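Local coordinates for surface glycan binding protein B (Bacteroides ovatus, PDB 6E57), which binds mixed-linkage beta-glucan and probably helps the gut bacterium capture cereal glucans at its cell surface, at residues S156-V161 with I200-A205; N169-P174 with L185-P190; T191-G196 with V215-A220. All coordinates share one frame; numbering follows the deposited sequence.

Interaction 1: S156-V161 with I200-A205; sequences SNLQNV and IVLQDA. With PO4 (phosphate ion), chain J.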
loop_
_atom_site.group_PDB
_atom_site.type_symbol
_atom_site.label_atom_id
_atom_site.label_comp_id
_atom_site.label_asym_id
_atom_site.label_seq_id
_atom_site.Cartn_x
_atom_site.Cartn_y
_atom_site.Cartn_z
ATOM N N SER A 156 -10.603 2.424 14.456
ATOM C CA SER A 156 -11.430 1.948 15.564
ATOM C C SER A 156 -11.964 3.139 16.370
ATOM O O SER A 156 -11.296 4.169 16.490
ATOM C CB SER A 156 -10.656 1.008 16.451
ATOM O OG SER A 156 -10.092 -0.053 15.695
ATOM N N ASN A 157 -13.177 2.971 16.909
ATOM C CA ASN A 157 -13.822 3.913 17.826
ATOM C C ASN A 157 -13.961 5.301 17.183
ATOM O O ASN A 157 -14.037 6.304 17.887
ATOM C CB ASN A 157 -13.056 3.989 19.149
ATOM C CG ASN A 157 -12.825 2.628 19.768
ATOM O OD1 ASN A 157 -11.689 2.250 20.037
ATOM N ND2 ASN A 157 -13.894 1.878 19.984
ATOM N N LEU A 158 -14.037 5.352 15.847
ATOM C CA LEU A 158 -14.033 6.616 15.120
ATOM C C LEU A 158 -15.416 7.276 15.169
ATOM O O LEU A 158 -15.539 8.435 14.785
ATOM C CB LEU A 158 -13.600 6.379 13.672
ATOM C CG LEU A 158 -12.117 6.094 13.458
ATOM C CD1 LEU A 158 -11.820 5.924 11.976
ATOM C CD2 LEU A 158 -11.257 7.195 14.052
ATOM N N GLN A 159 -16.441 6.548 15.633
ATOM C CA GLN A 159 -17.777 7.124 15.845
ATOM C C GLN A 159 -17.738 8.196 16.945
ATOM O O GLN A 159 -18.658 9.000 17.044
ATOM C CB GLN A 159 -18.811 6.052 16.203
ATOM C CG GLN A 159 -18.531 5.307 17.501
ATOM C CD GLN A 159 -18.086 3.887 17.249
ATOM O OE1 GLN A 159 -16.998 3.639 16.728
ATOM N NE2 GLN A 159 -18.940 2.942 17.613
ATOM N N ASN A 160 -16.677 8.196 17.763
ATOM C CA ASN A 160 -16.497 9.148 18.861
ATOM C C ASN A 160 -16.081 10.533 18.343
ATOM O O ASN A 160 -16.299 11.527 19.033
ATOM C CB ASN A 160 -15.453 8.653 19.864
ATOM C CG ASN A 160 -15.875 7.401 20.603
ATOM O OD1 ASN A 160 -16.977 6.895 20.409
ATOM N ND2 ASN A 160 -15.002 6.901 21.464
ATOM N N VAL A 161 -15.483 10.590 17.147
ATOM C CA VAL A 161 -14.802 11.790 16.645
ATOM C C VAL A 161 -15.838 12.832 16.198
ATOM O O VAL A 161 -16.653 12.560 15.326
ATOM C CB VAL A 161 -13.844 11.441 15.490
ATOM C CG1 VAL A 161 -13.083 12.667 15.006
ATOM C CG2 VAL A 161 -12.878 10.326 15.868
ATOM N N ILE A 200 -2.567 14.594 11.401
ATOM C CA ILE A 200 -3.953 14.868 11.784
ATOM C C ILE A 200 -4.184 14.403 13.225
ATOM O O ILE A 200 -3.472 13.540 13.739
ATOM C CB ILE A 200 -4.966 14.222 10.815
ATOM C CG1 ILE A 200 -4.773 12.709 10.683
ATOM C CG2 ILE A 200 -4.928 14.912 9.459
ATOM C CD1 ILE A 200 -6.024 11.974 10.269
ATOM N N VAL A 201 -5.205 14.997 13.851
ATOM C CA VAL A 201 -5.581 14.738 15.229
ATOM C C VAL A 201 -7.108 14.594 15.285
ATOM O O VAL A 201 -7.826 15.395 14.687
ATOM C CB VAL A 201 -5.072 15.866 16.150
ATOM C CG1 VAL A 201 -5.658 15.777 17.552
ATOM C CG2 VAL A 201 -3.553 15.898 16.206
ATOM N N LEU A 202 -7.579 13.562 15.997
ATOM C CA LEU A 202 -9.003 13.298 16.203
ATOM C C LEU A 202 -9.429 13.908 17.541
ATOM O O LEU A 202 -8.761 13.694 18.544
ATOM C CB LEU A 202 -9.241 11.785 16.210
ATOM C CG LEU A 202 -8.627 11.008 15.048
ATOM C CD1 LEU A 202 -8.890 9.518 15.205
ATOM C CD2 LEU A 202 -9.157 11.511 13.714
ATOM N N GLN A 203 -10.551 14.638 17.543
ATOM C CA GLN A 203 -11.032 15.352 18.734
ATOM C C GLN A 203 -12.392 14.792 19.175
ATOM O O GLN A 203 -13.265 14.542 18.350
ATOM C CB GLN A 203 -11.111 16.854 18.452
ATOM C CG GLN A 203 -11.660 17.671 19.616
ATOM C CD GLN A 203 -11.239 19.119 19.560
ATOM O OE1 GLN A 203 -10.052 19.442 19.585
ATOM N NE2 GLN A 203 -12.216 20.008 19.489
ATOM N N ASP A 204 -12.544 14.621 20.496
ATOM C CA ASP A 204 -13.780 14.168 21.154
ATOM C C ASP A 204 -14.769 15.332 21.286
ATOM O O ASP A 204 -14.428 16.487 21.023
ATOM C CB ASP A 204 -13.499 13.627 22.562
ATOM C CG ASP A 204 -13.344 12.121 22.652
ATOM O OD1 ASP A 204 -13.765 11.425 21.704
ATOM O OD2 ASP A 204 -12.813 11.657 23.680
ATOM N N ALA A 205 -15.987 15.000 21.730
ATOM C CA ALA A 205 -16.993 15.980 22.141
ATOM C C ALA A 205 -16.605 16.594 23.494
ATOM O O ALA A 205 -16.983 17.729 23.794
ATOM C CB ALA A 205 -18.346 15.319 22.211
HETATM P P PO4 J . -15.369 0.606 15.110
HETATM O O1 PO4 J . -14.474 -0.183 16.041
HETATM O O2 PO4 J . -16.737 0.745 15.727
HETATM O O3 PO4 J . -15.468 -0.110 13.781
HETATM O O4 PO4 J . -14.779 1.991 14.898
#
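The apolar part of this contact is a meeting of Leu158, Val161 and Leu202. Leu202 points its CB toward the 156-161 turn, and its CD1 reaches Leu158 CD2 at 3.5 Å, the two leucines passing obliquely. Val161 crosses the same leucine at a slant, its CG2 3.9 Å from Leu202 CB. Because CG1 of Val161 stands anti to its own backbone N (chi1 -177°), CG2 falls on the side of Leu202 while CG1 rests against the backbone of Gln203. Branched residues suit these places, since each fills two directions at once and brings no polar group into the interior.

The polar part is slight. No hydrogen bond joins the segments; Val161 CA offers its hydrogen to Gln203 O at 3.6 Å, and Asn160 CB lies against Asp204 OD1. Asp204 turns its other oxygen, OD2, to Tyr210. On the far flank of the turn a phosphate ion, probably from the crystallisation liquor, accepts a weak bond from Asn157 N to O4 (2.8 Å).

Val161 N to Leu158 O closes a short 3-10 turn. It lies beside strand 196-203, with Leu158 and Leu202 both packing on Leu153 of the other sheet, consistent with one end of an immunoglobulin-like beta-sandwich.

Interaction 2: N169-P174 with L185-P190; sequences NTITDP and LEYTIP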
loop_
_atom_site.group_PDB
_atom_site.type_symbol
_atom_site.label_atom_id
_atom_site.label_comp_id
_atom_site.label_asym_id
_atom_site.label_seq_id
_atom_site.Cartn_x
_atom_site.Cartn_y
_atom_site.Cartn_z
ATOM N N ASN A 169 -6.715 24.044 10.265
ATOM C CA ASN A 169 -8.158 23.979 10.028
ATOM C C ASN A 169 -8.791 23.013 11.036
ATOM O O ASN A 169 -8.162 22.050 11.465
ATOM C CB ASN A 169 -8.491 23.568 8.591
ATOM C CG ASN A 169 -7.903 24.507 7.560
ATOM O OD1 ASN A 169 -6.686 24.652 7.475
ATOM N ND2 ASN A 169 -8.754 25.145 6.773
ATOM N N THR A 170 -10.040 23.307 11.408
ATOM C CA THR A 170 -10.859 22.465 12.270
ATOM C C THR A 170 -12.023 21.921 11.436
ATOM O O THR A 170 -12.956 22.655 11.129
ATOM C CB THR A 170 -11.353 23.250 13.494
ATOM O OG1 THR A 170 -10.230 23.878 14.117
ATOM C CG2 THR A 170 -12.075 22.382 14.501
ATOM N N ILE A 171 -11.938 20.640 11.059
ATOM C CA ILE A 171 -12.944 19.971 10.230
ATOM C C ILE A 171 -14.027 19.393 11.151
ATOM O O ILE A 171 -13.762 18.454 11.903
ATOM C CB ILE A 171 -12.292 18.884 9.352
ATOM C CG1 ILE A 171 -11.161 19.457 8.491
ATOM C CG2 ILE A 171 -13.341 18.178 8.508
ATOM C CD1 ILE A 171 -10.244 18.414 7.902
ATOM N N THR A 172 -15.243 19.948 11.062
ATOM C CA THR A 172 -16.309 19.713 12.045
ATOM C C THR A 172 -17.487 18.935 11.441
ATOM O O THR A 172 -18.529 18.822 12.085
ATOM C CB THR A 172 -16.815 21.042 12.621
ATOM O OG1 THR A 172 -17.448 21.763 11.564
ATOM C CG2 THR A 172 -15.714 21.884 13.230
ATOM N N ASP A 173 -17.314 18.374 10.234
ATOM C CA ASP A 173 -18.393 17.674 9.517
ATOM C C ASP A 173 -18.048 16.200 9.309
ATOM O O ASP A 173 -18.330 15.656 8.242
ATOM C CB ASP A 173 -18.667 18.316 8.150
ATOM C CG ASP A 173 -19.085 19.778 8.192
ATOM O OD1 ASP A 173 -19.481 20.252 9.279
ATOM O OD2 ASP A 173 -19.021 20.432 7.128
ATOM N N PRO A 174 -17.463 15.478 10.296
ATOM C CA PRO A 174 -17.139 14.067 10.099
ATOM C C PRO A 174 -18.423 13.227 10.128
ATOM O O PRO A 174 -19.332 13.512 10.913
ATOM C CB PRO A 174 -16.217 13.737 11.279
ATOM C CG PRO A 174 -16.705 14.662 12.372
ATOM C CD PRO A 174 -17.120 15.932 11.653
ATOM N N LEU A 185 -14.663 6.897 8.604
ATOM C CA LEU A 185 -15.017 8.266 8.924
ATOM C C LEU A 185 -14.792 9.123 7.674
ATOM O O LEU A 185 -13.658 9.315 7.239
ATOM C CB LEU A 185 -14.165 8.743 10.105
ATOM C CG LEU A 185 -14.630 10.033 10.781
ATOM C CD1 LEU A 185 -15.984 9.848 11.452
ATOM C CD2 LEU A 185 -13.599 10.505 11.794
ATOM N N GLU A 186 -15.900 9.590 7.088
ATOM C CA GLU A 186 -15.888 10.455 5.920
ATOM C C GLU A 186 -15.710 11.900 6.398
ATOM O O GLU A 186 -16.320 12.304 7.385
ATOM C CB GLU A 186 -17.184 10.273 5.129
ATOM C CG GLU A 186 -17.076 10.643 3.661
ATOM C CD GLU A 186 -18.242 10.163 2.811
ATOM O OE1 GLU A 186 -19.396 10.540 3.118
ATOM O OE2 GLU A 186 -17.998 9.397 1.854
ATOM N N TYR A 187 -14.862 12.661 5.698
ATOM C CA TYR A 187 -14.604 14.057 6.031
ATOM C C TYR A 187 -14.179 14.810 4.767
ATOM O O TYR A 187 -13.611 14.219 3.858
ATOM C CB TYR A 187 -13.565 14.155 7.152
ATOM C CG TYR A 187 -12.159 13.749 6.778
ATOM C CD1 TYR A 187 -11.843 12.431 6.489
ATOM C CD2 TYR A 187 -11.132 14.679 6.744
ATOM C CE1 TYR A 187 -10.553 12.051 6.157
ATOM C CE2 TYR A 187 -9.836 14.314 6.418
ATOM C CZ TYR A 187 -9.544 12.995 6.124
ATOM O OH TYR A 187 -8.270 12.628 5.797
ATOM N N THR A 188 -14.479 16.115 4.731
ATOM C CA THR A 188 -14.159 16.990 3.605
ATOM C C THR A 188 -12.879 17.775 3.915
ATOM O O THR A 188 -12.766 18.392 4.974
ATOM C CB THR A 188 -15.312 17.955 3.299
ATOM O OG1 THR A 188 -16.532 17.217 3.243
ATOM C CG2 THR A 188 -15.118 18.704 1.999
ATOM N N ILE A 189 -11.931 17.754 2.973
ATOM C CA ILE A 189 -10.707 18.549 3.064
ATOM C C ILE A 189 -11.056 19.985 2.677
ATOM O O ILE A 189 -11.654 20.210 1.628
ATOM C CB ILE A 189 -9.590 17.980 2.164
ATOM C CG1 ILE A 189 -9.352 16.482 2.388
ATOM C CG2 ILE A 189 -8.307 18.778 2.341
ATOM C CD1 ILE A 189 -8.856 16.123 3.771
ATOM N N PRO A 190 -10.712 21.003 3.500
ATOM C CA PRO A 190 -10.936 22.397 3.119
ATOM C C PRO A 190 -10.150 22.751 1.847
ATOM O O PRO A 190 -9.079 22.190 1.614
ATOM C CB PRO A 190 -10.428 23.214 4.316
ATOM C CG PRO A 190 -10.383 22.225 5.468
ATOM C CD PRO A 190 -10.114 20.874 4.837
#
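From Asn169 opposite Pro190 to Pro174 opposite Tyr187, the two backbones run in roughly opposed directions, 147° apart, and close from 7.6 Å between the CA atoms of Asn169 and Pro190 to 4.8 Å between those of Pro174 and Tyr187. No hydrogen bond crosses, so side chains do most of the joining.

Ile171 is the main bridge. With CG1 anti to the carbonyl carbon (chi1 -56°), its two branches divide the work. CG2 sits 3.6 Å from Thr188 O, while CD1 goes deeper, meeting Tyr187 CD2 at 4.0 Å at the edge of the ring and close to its plane. The same methyl lies 3.9 Å from Pro190 CD, the isoleucine lying across the proline at about a right angle. A beta-branched chain with a long arm fits here because it covers the backbone and reaches the aromatic ring together. At one end, Asn169 slides past Pro190, its CB 3.9 Å from Pro190 CG. At the other, Pro174 lays CB against Leu185 CD1, and its CA gives a CH...O contact to Glu186 O at 3.3 Å. Proline, rigid and with no N-H to satisfy, suits a chain that is turning.

Strand 169-171 is an edge of the five-stranded sheet, paired with strand 163-166, whereas strand 184-188 lies in the middle of the three-stranded sheet between 150-154 and 175-177. The contact therefore spans the two sheets where the chain crosses from one to the other, with Tyr187 running inward onto Ala151, Leu153 and Ile164.

Interaction 3: T191-G196 with V215-A220; sequences TGVSEG and VKVTNA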
loop_
_atom_site.group_PDB
_atom_site.type_symbol
_atom_site.label_atom_id
_atom_site.label_comp_id
_atom_site.label_asym_id
_atom_site.label_seq_id
_atom_site.Cartn_x
_atom_site.Cartn_y
_atom_site.Cartn_z
ATOM N N THR A 191 -10.695 23.674 1.048
ATOM C CA THR A 191 -10.095 24.085 -0.226
ATOM C C THR A 191 -8.810 24.890 0.024
ATOM O O THR A 191 -7.875 24.830 -0.774
ATOM C CB THR A 191 -11.098 24.873 -1.081
ATOM O OG1 THR A 191 -11.527 26.020 -0.346
ATOM C CG2 THR A 191 -12.301 24.049 -1.486
ATOM N N GLY A 192 -8.773 25.624 1.143
ATOM C CA GLY A 192 -7.675 26.534 1.488
ATOM C C GLY A 192 -6.344 25.828 1.710
ATOM O O GLY A 192 -5.288 26.434 1.524
ATOM N N VAL A 193 -6.389 24.551 2.114
ATOM C CA VAL A 193 -5.196 23.803 2.515
ATOM C C VAL A 193 -4.309 23.580 1.286
ATOM O O VAL A 193 -4.748 23.000 0.296
ATOM C CB VAL A 193 -5.558 22.464 3.185
ATOM C CG1 VAL A 193 -4.314 21.663 3.540
ATOM C CG2 VAL A 193 -6.436 22.664 4.411
ATOM N N SER A 194 -3.058 24.039 1.376
ATOM C CA SER A 194 -2.074 23.890 0.310
ATOM C C SER A 194 -1.487 22.473 0.343
ATOM O O SER A 194 -1.668 21.742 1.319
ATOM C CB SER A 194 -0.997 24.939 0.420
ATOM O OG SER A 194 -0.424 24.938 1.718
ATOM N N GLU A 195 -0.786 22.107 -0.739
ATOM C CA GLU A 195 -0.160 20.789 -0.896
ATOM C C GLU A 195 0.842 20.554 0.243
ATOM O O GLU A 195 1.360 21.503 0.822
ATOM C CB GLU A 195 0.557 20.676 -2.244
ATOM C CG GLU A 195 -0.372 20.589 -3.440
ATOM C CD GLU A 195 0.295 20.078 -4.709
ATOM O OE1 GLU A 195 1.478 20.414 -4.936
ATOM O OE2 GLU A 195 -0.364 19.333 -5.463
ATOM N N GLY A 196 1.101 19.278 0.545
ATOM C CA GLY A 196 2.048 18.873 1.580
ATOM C C GLY A 196 1.518 17.725 2.424
ATOM O O GLY A 196 0.452 17.172 2.135
ATOM N N VAL A 215 -1.462 12.586 6.682
ATOM C CA VAL A 215 -2.271 12.725 5.477
ATOM C C VAL A 215 -1.441 13.516 4.461
ATOM O O VAL A 215 -0.672 14.390 4.846
ATOM C CB VAL A 215 -3.614 13.417 5.790
ATOM C CG1 VAL A 215 -4.193 14.139 4.584
ATOM C CG2 VAL A 215 -4.633 12.440 6.358
ATOM N N LYS A 216 -1.600 13.196 3.172
ATOM C CA LYS A 216 -0.895 13.873 2.087
ATOM C C LYS A 216 -1.917 14.560 1.171
ATOM O O LYS A 216 -2.755 13.902 0.558
ATOM C CB LYS A 216 -0.028 12.878 1.311
ATOM C CG LYS A 216 0.434 13.362 -0.057
ATOM C CD LYS A 216 1.627 12.615 -0.612
ATOM C CE LYS A 216 1.877 12.934 -2.068
ATOM N NZ LYS A 216 3.317 12.855 -2.398
ATOM N N VAL A 217 -1.812 15.890 1.083
ATOM C CA VAL A 217 -2.695 16.732 0.285
ATOM C C VAL A 217 -1.997 17.051 -1.044
ATOM O O VAL A 217 -0.895 17.599 -1.045
ATOM C CB VAL A 217 -3.053 18.024 1.043
ATOM C CG1 VAL A 217 -4.036 18.890 0.267
ATOM C CG2 VAL A 217 -3.588 17.724 2.433
ATOM N N THR A 218 -2.659 16.718 -2.160
ATOM C CA THR A 218 -2.132 16.976 -3.504
ATOM C C THR A 218 -3.267 17.391 -4.447
ATOM O O THR A 218 -4.397 16.903 -4.333
ATOM C CB THR A 218 -1.388 15.754 -4.062
ATOM O OG1 THR A 218 -0.911 16.079 -5.368
ATOM C CG2 THR A 218 -2.249 14.512 -4.136
ATOM N N ASN A 219 -2.933 18.293 -5.379
ATOM C CA ASN A 219 -3.797 18.697 -6.486
ATOM C C ASN A 219 -3.458 17.889 -7.744
ATOM O O ASN A 219 -4.202 17.933 -8.726
ATOM C CB ASN A 219 -3.656 20.187 -6.801
ATOM C CG ASN A 219 -4.073 21.074 -5.650
ATOM O OD1 ASN A 219 -5.229 21.055 -5.238
ATOM N ND2 ASN A 219 -3.141 21.857 -5.131
ATOM N N ALA A 220 -2.333 17.161 -7.711
ATOM C CA ALA A 220 -1.819 16.458 -8.875
ATOM C C ALA A 220 -2.710 15.256 -9.189
ATOM O O ALA A 220 -3.261 14.620 -8.284
ATOM C CB ALA A 220 -0.395 16.023 -8.634
#
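Gly196 and Val217 form an antiparallel hydrogen-bonded pair at the open end of the beta-hairpin made by strands 196-203 and 209-217. Gly196 N donates to Val217 O at 3.1 Å, and Val217 N returns a nearly linear bond to Gly196 O at 2.8 Å. The positive phi of Gly196 (138°) suits a residue without a side chain, since a CB would press on the preceding carbonyl.

Just before it, Glu195 reaches along the partner strand. Its CB lies 3.6 Å from Val217 O; its CG, anti to the carbonyl carbon (chi1 -71°), passes the side chain of Asn219, whose amide plane is almost parallel to the carboxylate. CD comes up to Asn219 N and places OE2 at the backbone beyond the strand.

On the face of the sheet that carries Val217, its CG2 meets Val193 CG1 at 4.2 Å and CG1 covers Ser194 O; Val217 also packs on Tyr198 of strand 196-203. An alanine here is likely to leave a gap beside Val193, its CG1 losing the methyl it rests on.

Thr218 OG1 accepts from Ala220 N in an ST turn, presenting Asn219 N to the glutamate: Asn219 N lies 2.8 Å from Glu195 OE2 and gives its hydrogen to the anti lone pair, almost straight at 170°.

All three interactions belong to one beta-sandwich domain. Both segments of interaction 2 fall within the stretch of chain between the two segments of interaction 1; their centres are 11 Å apart, and Leu185 joins them by packing its CD2 on Val161 CB (3.8 Å). Interaction 3 follows interaction 2 in the chain, 14 Å away centre to centre, and Tyr187 OH touches Val215 CG2. Interactions 1 and 3 lie 22 Å apart towards the two ends of the hairpin 196-203/209-217, meeting through Ile200 and Val215. A bound sodium ion is about 7 Å from the Leu158 side chain and about 10 Å from that of Leu185. The glycan pocket, with Trp322 and Trp372, belongs to a later part of the chain.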